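Local coordinates for protein hydrogen peroxide-inducible genes activator (Corynebacterium glutamicum, PDB 6G1D) that probably senses hydrogen peroxide through a redox-active cysteine and, as a LysR-type transcription factor, controls the genes of the peroxide response, at residues Thr17-Thr20 / Ile21-Lys25; Ala84-Phe87 / Leu88-Lys92; His182-Ala185 / Gly186-Asp189; Ile213-Leu216 / Cys217-Asp221. The protein carries 1 engineered substitution. All blocks are in the same frame, centred on the assembly; numbering follows the deposited sequence.

Contact 1 of 4, residues Thr17-Thr20 / Ile21-Lys25; sequences TFVT and IAECK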
ATOM      1  N   THR B  17     -16.742  11.050 -32.394  1.00 47.76           N
ATOM      2  CA  THR B  17     -17.492   9.955 -32.987  1.00 48.06           C
ATOM      3  C   THR B  17     -16.780   8.623 -32.864  1.00 47.70           C
ATOM      4  O   THR B  17     -17.379   7.634 -32.464  1.00 48.58           O
ATOM      5  CB  THR B  17     -17.853  10.239 -34.469  1.00 47.83           C
ATOM      6  OG1 THR B  17     -18.887  11.192 -34.519  1.00 49.29           O
ATOM      7  CG2 THR B  17     -18.336   8.989 -35.190  1.00 48.28           C
ATOM      8  N   PHE B  18     -15.511   8.594 -33.230  1.00 41.95           N
ATOM      9  CA  PHE B  18     -14.729   7.346 -33.135  1.00 41.71           C
ATOM     10  C   PHE B  18     -14.688   6.804 -31.700  1.00 42.57           C
ATOM     11  O   PHE B  18     -14.931   5.631 -31.461  1.00 43.22           O
ATOM     12  CB  PHE B  18     -13.299   7.613 -33.656  1.00 40.66           C
ATOM     13  CG  PHE B  18     -12.307   6.536 -33.379  1.00 40.55           C
ATOM     14  CD1 PHE B  18     -12.621   5.189 -33.570  1.00 40.97           C
ATOM     15  CD2 PHE B  18     -11.015   6.862 -32.957  1.00 40.19           C
ATOM     16  CE1 PHE B  18     -11.675   4.213 -33.337  1.00 40.96           C
ATOM     17  CE2 PHE B  18     -10.095   5.876 -32.699  1.00 40.30           C
ATOM     18  CZ  PHE B  18     -10.437   4.564 -32.895  1.00 40.64           C
ATOM     19  N   VAL B  19     -14.357   7.663 -30.762  1.00 40.48           N
ATOM     20  CA  VAL B  19     -14.162   7.250 -29.368  1.00 41.45           C
ATOM     21  C   VAL B  19     -15.508   6.753 -28.790  1.00 43.05           C
ATOM     22  O   VAL B  19     -15.557   5.716 -28.134  1.00 43.99           O
ATOM     23  CB  VAL B  19     -13.548   8.410 -28.561  1.00 41.26           C
ATOM     24  CG1 VAL B  19     -13.675   8.206 -27.070  1.00 42.22           C
ATOM     25  CG2 VAL B  19     -12.088   8.611 -28.958  1.00 40.07           C
ATOM     26  N   THR B  20     -16.533   7.517 -29.088  1.00 45.38           N
ATOM     27  CA  THR B  20     -17.872   7.134 -28.644  0.72 47.18           C
ATOM     28  C   THR B  20     -18.463   5.705 -29.134  1.00 47.79           C
ATOM     29  O   THR B  20     -18.924   4.726 -28.483  1.00 49.47           O
ATOM     30  CB  THR B  20     -18.856   8.230 -29.027  0.72 47.49           C
ATOM     31  OG1 THR B  20     -18.506   9.422 -28.339  0.72 47.57           O
ATOM     32  CG2 THR B  20     -20.225   7.844 -28.629  0.72 50.24           C
ATOM     33  N   ILE B  21     -18.167   5.531 -30.410  1.00 44.99           N
ATOM     34  CA  ILE B  21     -18.507   4.227 -31.005  1.00 45.50           C
ATOM     35  C   ILE B  21     -17.681   3.106 -30.366  1.00 45.83           C
ATOM     36  O   ILE B  21     -18.210   2.025 -30.055  1.00 47.39           O
ATOM     37  CB  ILE B  21     -18.341   4.183 -32.553  1.00 44.36           C
ATOM     38  CG1 ILE B  21     -19.302   5.137 -33.249  1.00 44.55           C
ATOM     39  CG2 ILE B  21     -18.669   2.768 -33.071  1.00 45.32           C
ATOM     40  CD1 ILE B  21     -18.924   5.454 -34.673  1.00 43.57           C
ATOM     41  N   ALA B  22     -16.393   3.356 -30.182  1.00 47.60           N
ATOM     42  CA  ALA B  22     -15.476   2.355 -29.571  1.00 48.71           C
ATOM     43  C   ALA B  22     -15.919   1.958 -28.165  1.00 52.14           C
ATOM     44  O   ALA B  22     -15.830   0.790 -27.804  1.00 55.59           O
ATOM     45  CB  ALA B  22     -14.042   2.864 -29.526  1.00 46.50           C
ATOM     46  N   GLU B  23     -16.310   2.960 -27.379  1.00 68.16           N
ATOM     47  CA  GLU B  23     -16.880   2.809 -26.034  1.00 72.06           C
ATOM     48  C   GLU B  23     -18.324   2.238 -25.902  1.00 72.80           C
ATOM     49  O   GLU B  23     -18.579   1.430 -25.023  1.00 86.57           O
ATOM     50  CB  GLU B  23     -16.678   4.094 -25.224  1.00 68.53           C
ATOM     51  CG  GLU B  23     -15.206   4.343 -24.922  1.00 71.04           C
ATOM     52  CD  GLU B  23     -14.898   5.734 -24.400  1.00 83.77           C
ATOM     53  OE1 GLU B  23     -15.820   6.562 -24.274  1.00 88.53           O
ATOM     54  OE2 GLU B  23     -13.715   6.002 -24.120  1.00 71.28           O
ATOM     55  N   CYS B  24     -19.253   2.663 -26.764  1.00 70.57           N
ATOM     56  CA  CYS B  24     -20.658   2.184 -26.762  1.00 72.93           C
ATOM     57  C   CYS B  24     -20.889   0.832 -27.417  1.00 70.68           C
ATOM     58  O   CYS B  24     -21.834   0.130 -27.043  1.00 75.90           O
ATOM     59  CB  CYS B  24     -21.585   3.209 -27.441  1.00 65.87           C
ATOM     60  SG  CYS B  24     -21.660   4.775 -26.571  1.00 82.13           S
ATOM     61  N   LYS B  25     -20.069   0.502 -28.418  1.00 65.30           N
ATOM     62  CA  LYS B  25     -20.174  -0.753 -29.192  1.00 73.02           C
ATOM     63  C   LYS B  25     -21.533  -0.928 -29.932  1.00 74.73           C
ATOM     64  O   LYS B  25     -21.932  -2.040 -30.320  1.00 67.37           O
ATOM     65  CB  LYS B  25     -19.908  -1.978 -28.284  1.00 80.55           C
ATOM     66  CG  LYS B  25     -18.606  -1.925 -27.490  1.00 78.14           C
ATOM     67  CD  LYS B  25     -17.385  -2.123 -28.380  1.00 81.71           C
ATOM     68  CE  LYS B  25     -17.091  -3.608 -28.587  1.00 88.62           C
ATOM     69  NZ  LYS B  25     -16.683  -4.330 -27.339  1.00 90.49           N
TER

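Contact 2 of 4, residues Ala84-Phe87 / Leu88-Lys92; sequences AESF and LSHAK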
ATOM      1  N   ALA B  84      -8.228  18.848 -25.406  1.00 53.39           N
ATOM      2  CA  ALA B  84      -9.188  19.881 -25.822  1.00 53.93           C
ATOM      3  C   ALA B  84     -10.130  20.273 -24.677  1.00 57.32           C
ATOM      4  O   ALA B  84     -10.405  21.445 -24.485  1.00 55.60           O
ATOM      5  CB  ALA B  84      -9.991  19.424 -27.023  1.00 52.79           C
ATOM      6  N   GLU B  85     -10.620  19.286 -23.934  1.00 64.14           N
ATOM      7  CA  GLU B  85     -11.439  19.544 -22.730  1.00 66.93           C
ATOM      8  C   GLU B  85     -10.665  20.386 -21.708  1.00 63.99           C
ATOM      9  O   GLU B  85     -11.193  21.332 -21.129  1.00 63.73           O
ATOM     10  CB  GLU B  85     -11.932  18.237 -22.093  1.00 70.69           C
ATOM     11  CG  GLU B  85     -13.349  17.864 -22.523  1.00 78.08           C
ATOM     12  CD  GLU B  85     -13.656  16.389 -22.325  1.00 91.01           C
ATOM     13  OE1 GLU B  85     -13.051  15.548 -23.025  1.00 87.13           O
ATOM     14  OE2 GLU B  85     -14.502  16.077 -21.463  1.00 92.87           O
ATOM     15  N   SER B  86      -9.404  20.051 -21.499  1.00 59.77           N
ATOM     16  CA  SER B  86      -8.579  20.837 -20.576  1.00 60.57           C
ATOM     17  C   SER B  86      -8.382  22.294 -21.052  1.00 63.75           C
ATOM     18  O   SER B  86      -8.383  23.218 -20.237  1.00 67.33           O
ATOM     19  CB  SER B  86      -7.245  20.157 -20.342  1.00 59.27           C
ATOM     20  OG  SER B  86      -6.445  20.933 -19.488  1.00 61.97           O
ATOM     21  N   PHE B  87      -8.233  22.512 -22.360  1.00 55.11           N
ATOM     22  CA  PHE B  87      -8.156  23.883 -22.904  1.00 56.02           C
ATOM     23  C   PHE B  87      -9.440  24.633 -22.577  1.00 57.15           C
ATOM     24  O   PHE B  87      -9.410  25.749 -22.095  1.00 59.00           O
ATOM     25  CB  PHE B  87      -7.926  23.881 -24.442  1.00 54.69           C
ATOM     26  CG  PHE B  87      -7.978  25.246 -25.047  1.00 55.88           C
ATOM     27  CD1 PHE B  87      -6.843  26.045 -25.091  1.00 57.18           C
ATOM     28  CD2 PHE B  87      -9.174  25.758 -25.547  1.00 56.13           C
ATOM     29  CE1 PHE B  87      -6.897  27.334 -25.597  1.00 58.72           C
ATOM     30  CE2 PHE B  87      -9.229  27.045 -26.079  1.00 57.61           C
ATOM     31  CZ  PHE B  87      -8.085  27.836 -26.105  1.00 58.90           C
ATOM     32  N   LEU B  88     -10.572  24.002 -22.851  1.00 62.11           N
ATOM     33  CA  LEU B  88     -11.864  24.644 -22.656  1.00 63.33           C
ATOM     34  C   LEU B  88     -12.110  24.968 -21.174  1.00 68.56           C
ATOM     35  O   LEU B  88     -12.558  26.073 -20.844  1.00 69.31           O
ATOM     36  CB  LEU B  88     -12.986  23.751 -23.205  1.00 63.78           C
ATOM     37  CG  LEU B  88     -14.404  24.306 -23.145  1.00 67.80           C
ATOM     38  CD1 LEU B  88     -14.500  25.686 -23.797  1.00 72.53           C
ATOM     39  CD2 LEU B  88     -15.359  23.316 -23.821  1.00 69.52           C
ATOM     40  N   SER B  89     -11.796  24.042 -20.279  1.00 74.74           N
ATOM     41  CA  SER B  89     -11.990  24.291 -18.860  1.00 78.12           C
ATOM     42  C   SER B  89     -11.122  25.428 -18.393  1.00 78.44           C
ATOM     43  O   SER B  89     -11.587  26.311 -17.711  1.00 80.49           O
ATOM     44  CB  SER B  89     -11.657  23.048 -18.046  1.00 79.70           C
ATOM     45  OG  SER B  89     -12.713  22.121 -18.122  1.00 82.03           O
ATOM     46  N   HIS B  90      -9.865  25.422 -18.798  1.00 85.56           N
ATOM     47  CA  HIS B  90      -8.959  26.497 -18.425  1.00 87.29           C
ATOM     48  C   HIS B  90      -9.448  27.866 -18.894  1.00 87.45           C
ATOM     49  O   HIS B  90      -9.206  28.875 -18.248  1.00 89.10           O
ATOM     50  CB  HIS B  90      -7.576  26.248 -18.987  1.00 87.48           C
ATOM     51  CG  HIS B  90      -6.707  25.415 -18.106  1.00 92.16           C
ATOM     52  ND1 HIS B  90      -5.332  25.486 -18.142  1.00 97.24           N
ATOM     53  CD2 HIS B  90      -7.014  24.501 -17.159  1.00 94.26           C
ATOM     54  CE1 HIS B  90      -4.827  24.644 -17.260  1.00 98.78           C
ATOM     55  NE2 HIS B  90      -5.827  24.037 -16.648  1.00103.67           N
ATOM     56  N   ALA B  91     -10.085  27.897 -20.057  1.00 75.17           N
ATOM     57  CA  ALA B  91     -10.529  29.167 -20.665  1.00 79.82           C
ATOM     58  C   ALA B  91     -11.501  29.900 -19.767  1.00 79.24           C
ATOM     59  O   ALA B  91     -11.491  31.117 -19.692  1.00 83.54           O
ATOM     60  CB  ALA B  91     -11.189  28.903 -22.023  1.00 78.68           C
ATOM     61  N   LYS B  92     -12.321  29.138 -19.061  1.00 84.48           N
ATOM     62  CA  LYS B  92     -13.304  29.688 -18.104  1.00 90.02           C
ATOM     63  C   LYS B  92     -12.578  30.403 -16.969  1.00 86.64           C
ATOM     64  O   LYS B  92     -13.047  31.462 -16.539  1.00 93.34           O
ATOM     65  CB  LYS B  92     -14.206  28.578 -17.546  1.00 95.35           C
ATOM     66  CG  LYS B  92     -14.945  27.733 -18.596  1.00 97.50           C
ATOM     67  CD  LYS B  92     -16.292  27.162 -18.139  1.00106.49           C
ATOM     68  CE  LYS B  92     -16.213  25.781 -17.478  1.00103.03           C
ATOM     69  NZ  LYS B  92     -17.268  25.591 -16.430  1.00104.45           N
TER

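Contact 3 of 4, residues His182-Ala185 / Gly186-Asp189; sequences HPFA and GRQD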
ATOM      1  N   HIS B 182     -18.636  10.711  32.177  1.00 42.90           N
ATOM      2  CA  HIS B 182     -17.316  11.099  32.614  1.00 42.98           C
ATOM      3  C   HIS B 182     -17.408  12.276  33.555  1.00 43.35           C
ATOM      4  O   HIS B 182     -18.274  13.136  33.423  1.00 43.11           O
ATOM      5  CB  HIS B 182     -16.420  11.410  31.406  1.00 43.94           C
ATOM      6  CG  HIS B 182     -15.002  11.753  31.758  1.00 42.22           C
ATOM      7  ND1 HIS B 182     -14.549  13.028  31.998  1.00 45.33           N
ATOM      8  CD2 HIS B 182     -13.930  10.937  31.889  1.00 42.90           C
ATOM      9  CE1 HIS B 182     -13.256  12.978  32.271  1.00 45.26           C
ATOM     10  NE2 HIS B 182     -12.861  11.720  32.226  1.00 47.83           N
ATOM     11  N   PRO B 183     -16.506  12.325  34.557  1.00 42.78           N
ATOM     12  CA  PRO B 183     -16.620  13.443  35.524  1.00 44.37           C
ATOM     13  C   PRO B 183     -16.422  14.881  35.004  1.00 42.92           C
ATOM     14  O   PRO B 183     -16.871  15.831  35.620  1.00 45.48           O
ATOM     15  CB  PRO B 183     -15.555  13.083  36.574  1.00 48.10           C
ATOM     16  CG  PRO B 183     -14.656  12.049  35.914  1.00 46.41           C
ATOM     17  CD  PRO B 183     -15.595  11.274  35.034  1.00 44.27           C
ATOM     18  N   PHE B 184     -15.703  15.045  33.910  1.00 41.54           N
ATOM     19  CA  PHE B 184     -15.551  16.345  33.238  1.00 40.69           C
ATOM     20  C   PHE B 184     -16.728  16.774  32.374  1.00 39.77           C
ATOM     21  O   PHE B 184     -16.751  17.917  31.991  1.00 39.44           O
ATOM     22  CB  PHE B 184     -14.280  16.416  32.384  1.00 39.82           C
ATOM     23  CG  PHE B 184     -12.986  16.235  33.144  1.00 40.89           C
ATOM     24  CD1 PHE B 184     -12.924  16.309  34.549  1.00 42.61           C
ATOM     25  CD2 PHE B 184     -11.802  16.064  32.441  1.00 40.38           C
ATOM     26  CE1 PHE B 184     -11.727  16.166  35.211  1.00 43.79           C
ATOM     27  CE2 PHE B 184     -10.594  15.951  33.121  1.00 41.60           C
ATOM     28  CZ  PHE B 184     -10.575  15.948  34.507  1.00 43.31           C
ATOM     29  N   ALA B 185     -17.697  15.901  32.125  1.00 43.21           N
ATOM     30  CA  ALA B 185     -18.908  16.290  31.401  1.00 43.17           C
ATOM     31  C   ALA B 185     -19.457  17.679  31.787  1.00 44.19           C
ATOM     32  O   ALA B 185     -19.744  17.933  32.917  1.00 45.95           O
ATOM     33  CB  ALA B 185     -19.964  15.222  31.569  1.00 44.70           C
ATOM     34  N   GLY B 186     -19.504  18.594  30.807  1.00 40.36           N
ATOM     35  CA  GLY B 186     -20.041  19.920  30.964  1.00 39.75           C
ATOM     36  C   GLY B 186     -19.163  20.944  31.666  1.00 41.36           C
ATOM     37  O   GLY B 186     -19.505  22.100  31.705  1.00 42.02           O
ATOM     38  N   ARG B 187     -18.023  20.561  32.194  1.00 43.08           N
ATOM     39  CA  ARG B 187     -17.137  21.526  32.852  1.00 43.83           C
ATOM     40  C   ARG B 187     -16.507  22.494  31.845  1.00 43.16           C
ATOM     41  O   ARG B 187     -16.126  22.091  30.738  1.00 42.11           O
ATOM     42  CB  ARG B 187     -16.022  20.790  33.613  1.00 44.37           C
ATOM     43  CG  ARG B 187     -16.595  20.022  34.778  1.00 46.43           C
ATOM     44  CD  ARG B 187     -15.535  19.549  35.740  1.00 46.38           C
ATOM     45  NE  ARG B 187     -14.662  20.625  36.148  1.00 48.58           N
ATOM     46  CZ  ARG B 187     -13.454  20.443  36.681  1.00 55.71           C
ATOM     47  NH1 ARG B 187     -12.987  19.215  36.929  1.00 51.59           N
ATOM     48  NH2 ARG B 187     -12.711  21.506  36.976  1.00 57.95           N
ATOM     49  N   GLN B 188     -16.435  23.768  32.249  1.00 45.95           N
ATOM     50  CA  GLN B 188     -15.965  24.852  31.405  1.00 48.70           C
ATOM     51  C   GLN B 188     -14.707  25.525  31.959  1.00 46.08           C
ATOM     52  O   GLN B 188     -14.266  26.560  31.423  1.00 52.52           O
ATOM     53  CB  GLN B 188     -17.092  25.885  31.236  1.00 47.66           C
ATOM     54  CG  GLN B 188     -18.379  25.312  30.635  1.00 45.82           C
ATOM     55  CD  GLN B 188     -18.188  24.636  29.303  1.00 42.86           C
ATOM     56  OE1 GLN B 188     -17.477  25.144  28.448  1.00 43.18           O
ATOM     57  NE2 GLN B 188     -18.825  23.481  29.109  1.00 41.43           N
ATOM     58  N   ASP B 189     -14.087  24.918  32.960  1.00 45.45           N
ATOM     59  CA  ASP B 189     -12.989  25.569  33.691  1.00 49.97           C
ATOM     60  C   ASP B 189     -11.744  24.662  33.841  1.00 50.41           C
ATOM     61  O   ASP B 189     -10.983  24.818  34.778  1.00 52.44           O
ATOM     62  CB  ASP B 189     -13.484  26.011  35.090  1.00 50.30           C
ATOM     63  CG  ASP B 189     -13.917  24.823  35.980  1.00 51.57           C
ATOM     64  OD1 ASP B 189     -14.185  25.079  37.177  1.00 62.03           O
ATOM     65  OD2 ASP B 189     -13.955  23.649  35.515  1.00 49.04           O
TER

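Contact 4 of 4, residues Ile213-Leu216 / Cys217-Asp221; sequences IVDL and CRRGD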
ATOM      1  N   ILE B 213      -2.503  17.783  19.701  1.00 41.91           N
ATOM      2  CA  ILE B 213      -2.887  17.280  21.045  0.84 43.22           C
ATOM      3  C   ILE B 213      -1.661  16.811  22.012  1.00 47.13           C
ATOM      4  O   ILE B 213      -1.391  17.145  23.215  1.00 44.20           O
ATOM      5  CB  ILE B 213      -3.964  16.197  20.973  0.84 44.09           C
ATOM      6  CG1 ILE B 213      -5.184  16.735  20.242  0.84 43.02           C
ATOM      7  CG2 ILE B 213      -4.351  15.734  22.362  0.84 45.73           C
ATOM      8  CD1 ILE B 213      -6.208  15.679  19.924  0.84 54.75           C
ATOM      9  N   VAL B 214      -0.749  16.156  21.283  1.00 45.58           N
ATOM     10  CA  VAL B 214       0.497  15.798  21.962  1.00 45.64           C
ATOM     11  C   VAL B 214       1.235  17.040  22.437  1.00 47.57           C
ATOM     12  O   VAL B 214       1.696  17.055  23.562  1.00 51.50           O
ATOM     13  CB  VAL B 214       1.399  14.916  21.069  1.00 51.03           C
ATOM     14  CG1 VAL B 214       2.844  14.821  21.601  1.00 51.09           C
ATOM     15  CG2 VAL B 214       0.757  13.525  20.912  1.00 49.19           C
ATOM     16  N   ASP B 215       1.319  18.095  21.626  1.00 56.04           N
ATOM     17  CA  ASP B 215       2.003  19.337  22.044  1.00 59.52           C
ATOM     18  C   ASP B 215       1.308  20.028  23.211  1.00 60.91           C
ATOM     19  O   ASP B 215       1.968  20.661  24.058  1.00 59.43           O
ATOM     20  CB  ASP B 215       2.133  20.340  20.889  1.00 63.62           C
ATOM     21  CG  ASP B 215       2.984  21.556  21.267  1.00 77.32           C
ATOM     22  OD1 ASP B 215       2.515  22.734  21.199  1.00 69.79           O
ATOM     23  OD2 ASP B 215       4.133  21.303  21.689  1.00 75.43           O
ATOM     24  N   LEU B 216      -0.023  19.928  23.248  1.00 57.72           N
ATOM     25  CA  LEU B 216      -0.788  20.486  24.340  1.00 54.48           C
ATOM     26  C   LEU B 216      -0.419  19.790  25.657  1.00 54.19           C
ATOM     27  O   LEU B 216      -0.252  20.447  26.696  1.00 56.45           O
ATOM     28  CB  LEU B 216      -2.275  20.318  24.057  1.00 56.15           C
ATOM     29  CG  LEU B 216      -3.341  21.255  24.530  1.00 55.49           C
ATOM     30  CD1 LEU B 216      -2.887  22.693  24.343  1.00 58.13           C
ATOM     31  CD2 LEU B 216      -4.580  20.967  23.680  1.00 54.82           C
ATOM     32  N   CYS B 217      -0.328  18.457  25.602  1.00 48.65           N
ATOM     33  CA  CYS B 217       0.091  17.664  26.743  1.00 49.89           C
ATOM     34  C   CYS B 217       1.497  18.039  27.227  1.00 49.87           C
ATOM     35  O   CYS B 217       1.710  18.129  28.431  1.00 57.01           O
ATOM     36  CB  CYS B 217      -0.002  16.182  26.428  1.00 49.17           C
ATOM     37  SG  CYS B 217      -1.690  15.589  26.226  1.00 48.81           S
ATOM     38  N   ARG B 218       2.386  18.287  26.291  1.00 53.51           N
ATOM     39  CA  ARG B 218       3.740  18.745  26.654  0.57 62.29           C
ATOM     40  C   ARG B 218       3.892  20.137  27.487  1.00 65.10           C
ATOM     41  O   ARG B 218       4.573  20.450  28.510  1.00 64.01           O
ATOM     42  CB  ARG B 218       4.633  18.797  25.418  0.57 64.73           C
ATOM     43  CG  ARG B 218       5.104  17.446  24.914  0.57 75.47           C
ATOM     44  CD  ARG B 218       4.229  16.307  25.414  0.57 82.86           C
ATOM     45  NE  ARG B 218       4.363  15.096  24.613  0.57 88.14           N
ATOM     46  CZ  ARG B 218       5.076  14.030  24.956  0.57 82.78           C
ATOM     47  NH1 ARG B 218       5.740  14.008  26.099  0.57 83.75           N
ATOM     48  NH2 ARG B 218       5.122  12.979  24.150  0.57 72.39           N
ATOM     49  N   ARG B 219       2.998  21.000  27.029  1.00 65.63           N
ATOM     50  CA  ARG B 219       2.941  22.309  27.641  1.00 74.41           C
ATOM     51  C   ARG B 219       2.608  22.083  29.114  1.00 82.67           C
ATOM     52  O   ARG B 219       3.096  22.786  29.994  1.00 80.60           O
ATOM     53  CB  ARG B 219       1.919  23.194  26.948  1.00 67.88           C
ATOM     54  CG  ARG B 219       2.483  23.848  25.704  1.00 67.09           C
ATOM     55  CD  ARG B 219       1.387  24.429  24.844  1.00 68.57           C
ATOM     56  NE  ARG B 219       0.590  25.391  25.582  1.00 63.80           N
ATOM     57  CZ  ARG B 219      -0.625  25.770  25.222  1.00 64.72           C
ATOM     58  NH1 ARG B 219      -1.176  25.261  24.137  1.00 58.71           N
ATOM     59  NH2 ARG B 219      -1.287  26.652  25.951  1.00 66.80           N
ATOM     60  N   GLY B 220       1.769  21.084  29.359  1.00 95.85           N
ATOM     61  CA  GLY B 220       1.339  20.708  30.690  1.00 99.83           C
ATOM     62  C   GLY B 220       2.237  19.677  31.357  1.00108.43           C
ATOM     63  O   GLY B 220       1.903  19.193  32.436  1.00115.73           O
ATOM     64  N   ASP B 221       3.348  19.332  30.703  1.00125.38           N
ATOM     65  CA  ASP B 221       4.327  18.346  31.193  1.00124.11           C
ATOM     66  C   ASP B 221       3.728  16.961  31.450  1.00120.04           C
ATOM     67  O   ASP B 221       4.007  16.331  32.461  1.00131.73           O
ATOM     68  CB  ASP B 221       5.096  18.874  32.420  1.00131.44           C
ATOM     69  CG  ASP B 221       6.246  17.975  32.833  1.00127.56           C
ATOM     70  OD1 ASP B 221       6.500  17.852  34.052  1.00126.09           O
ATOM     71  OD2 ASP B 221       6.902  17.396  31.946  1.00112.11           O
TER
HETATM   72  O   HOH W   1       0.267  23.717  21.883  0.89 51.97           O

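Contact 1 of 4, residues Thr17-Thr20 / Ile21-Lys25
Helix 12-24 opens the LysR-type winged helix-turn-helix domain, and in its last two turns Thr17 meets Ile21, Val19 meets Glu23 and Thr20 meets Cys24. Four i to i+4 backbone bonds set the spacing; the shortest, Cys24 N to Thr20 O, measures 2.7 Å. Thr17 and Ile21 run side by side in the same direction, methyl on methyl, with Thr17 CG2 3.6 Å from Ile21 CD1. The threonine methyl is anti to its own nitrogen (OG1 beside N, chi1 -74°), which turns carbon toward the isoleucine. Val19 and Glu23 also lie alongside each other, the extended glutamate bringing OE2 to 3.7 Å from Val19 CG1. Thr20, in the one of its two conformers described, turns CG2 to Cys24, 4.0 Å from SG, while its OG1 is hydrogen-bonded back to Arg16 O. Lys25 leaves the helix with positive phi, although its N still bonds to Ile21 O at 2.9 Å. Thr17 and Ile21 face Leu41 of helix 38-52, and Ile21 also meets Phe27 and Ala30 of helix 27-33; Val19, Ala22 and Glu23 lean on Ala77, Leu74 and Lys78 of the long helix 68-95.

Contact 2 of 4, residues Ala84-Phe87 / Leu88-Lys92
One face of the His90 imidazole carries the hydroxyl of Ser86, with OG 4.2 Å above the ring plane and displaced from its centre; the nearest ring atom, NE2, is 4.3 Å from OG, a loose approach. The inner atoms of the ring rest near the backbone of the preceding turn, His90 CG lying 3.5 Å from Ser86 O. Ser86 O also accepts the His90 backbone N-H, with N and O 3.0 Å apart. Beyond the contact, the imidazole meets Phe76 of the second subunit edge-to-face. The other flat group, the Phe87 ring, has its CG anti to the backbone N (chi1 174°), a torsion that carries the ring past the start of the next residue; Phe87 CD2 comes within 3.5 Å of Leu88 N, at an oblique angle to the ring.

These residues form part of helix 68-95, the linker helix that in LysR-type regulators follows the DNA-binding domain and pairs subunits. Here Ala84, Phe87 and Leu88 pack on Thr80, Leu15 and Tyr8 of the second subunit. Backbone bonds keep the helix regular, including Leu88 N to Ala84 O at 3.0 Å. Glu85 O is met twice from Ser89: by its N at 2.9 Å, and weakly by its OG at 3.5 Å. The serine hydroxyl lies beside its own nitrogen, with chi1 -78°, and is therefore turned back along the helix. Near the helix end, Lys92 NZ forms a salt bridge with Glu130 of strand 129-135.

Contact 3 of 4, residues His182-Ala185 / Gly186-Asp189
Phe184 and Arg187 meet because both turn CG to the side of their own backbone N (chi1 -61° and -67°), after which the arginine chain runs extended and then bends at chi3. The bend sets the guanidinium beside the phenyl ring, its NH1 3.7 Å from Phe184 CE1. The two planes stand 87° apart, nearly perpendicular, and the side chains cross at a slant. Nearer the backbone, Arg187 CG passes 3.5 Å from Phe184 O, the carbonyl that also accepts the Arg187 N-H, with 2.9 Å between N and O. Asp189 fixes the guanidinium side-on: a single oxygen, OD2, takes both NE at 3.2 Å and NH2 at 2.9 Å, a salt bridge gripped by two nitrogens. OD2 uses its syn lone pair toward NE, whereas NH2 reaches it from above the carboxylate plane. Gln188 folds back to give NE2 to Gly186 O at 3.0 Å, from well above the carbonyl plane, and its OE1 is held by Asn271. Phe184 also packs on Ala194 and Leu198.

Two overlapping beta turns shape this loop after strand 164-179: type I from His182 to Ala185, closed by Ala185 N to His182 O, then type II from Phe184 to Arg187, with Gly186 at its third position in positive phi, as is classic for that turn.

Contact 4 of 4, residues Ile213-Leu216 / Cys217-Asp221
Methyl groups meet guanidinium groups in two pairs, Val214 with Arg218 and Leu216 with Arg219. Val214 and Arg218 lie side by side, and in the Arg218 conformer described, one of two, Val214 CG1 sits at the edge of the guanidinium, near its plane, 3.4 Å from NE. A bend at chi2 folds this copy of the arginine chain back toward the preceding turn. Arg219 bends instead at chi3 and passes Leu216 at an angle, its guanidinium coming near Leu216 CD1.

Among polar contacts, Asp215 and Arg219 do not pair directly: Asp215 OD1 and Arg219 NH1 are 5.4 Å apart. A water bridges them, donating to Asp215 OD1 at 2.5 Å and accepting from Arg219 NH1 at 3.1 Å, where it lies at the guanidinium edge, in plane. The carboxylate and guanidinium planes are inclined by 46°. NH1 also bonds to Thr277 O, which ties the arginine to strand 267-287.

The i to i+4 backbone bonds lengthen as the helix runs out. Cys217 N reaches Ile213 O at 2.9 Å, but Gly220 N holds Leu216 O only weakly, at 3.4 Å. Asp221, with positive phi, completes a Schellman motif, and its N binds Arg218 O at 2.7 Å.

Helix 208-219 thereby ends within the LysR substrate-binding domain. Its buried side turns Ile213 and Leu216 onto Leu252 of strand 251-254, at the rim of the mixed sheet, while Cys217 rests on Leu200 and Pro224 of the adjoining loops.

In the fold
The four contacts follow one another along the chain and mark out its two-part build. Contact 1, in the helix-turn-helix domain, and contact 2, on helix 68-95, lie on the same side of the chain's centre, their own centres about 22 Å apart; the same long helix packs against contact 1 through its earlier turns. Contacts 3 and 4 belong to the LysR substrate-binding domain on the opposite side, with centres about 19 Å apart. Between the DNA-binding end and the substrate-binding domain, where peroxide is probably sensed, the separation is large, about 60 Å from contact 1 to contact 4 between centres. Contact 2 packs on the second subunit, whereas no other chain touches contacts 3 and 4.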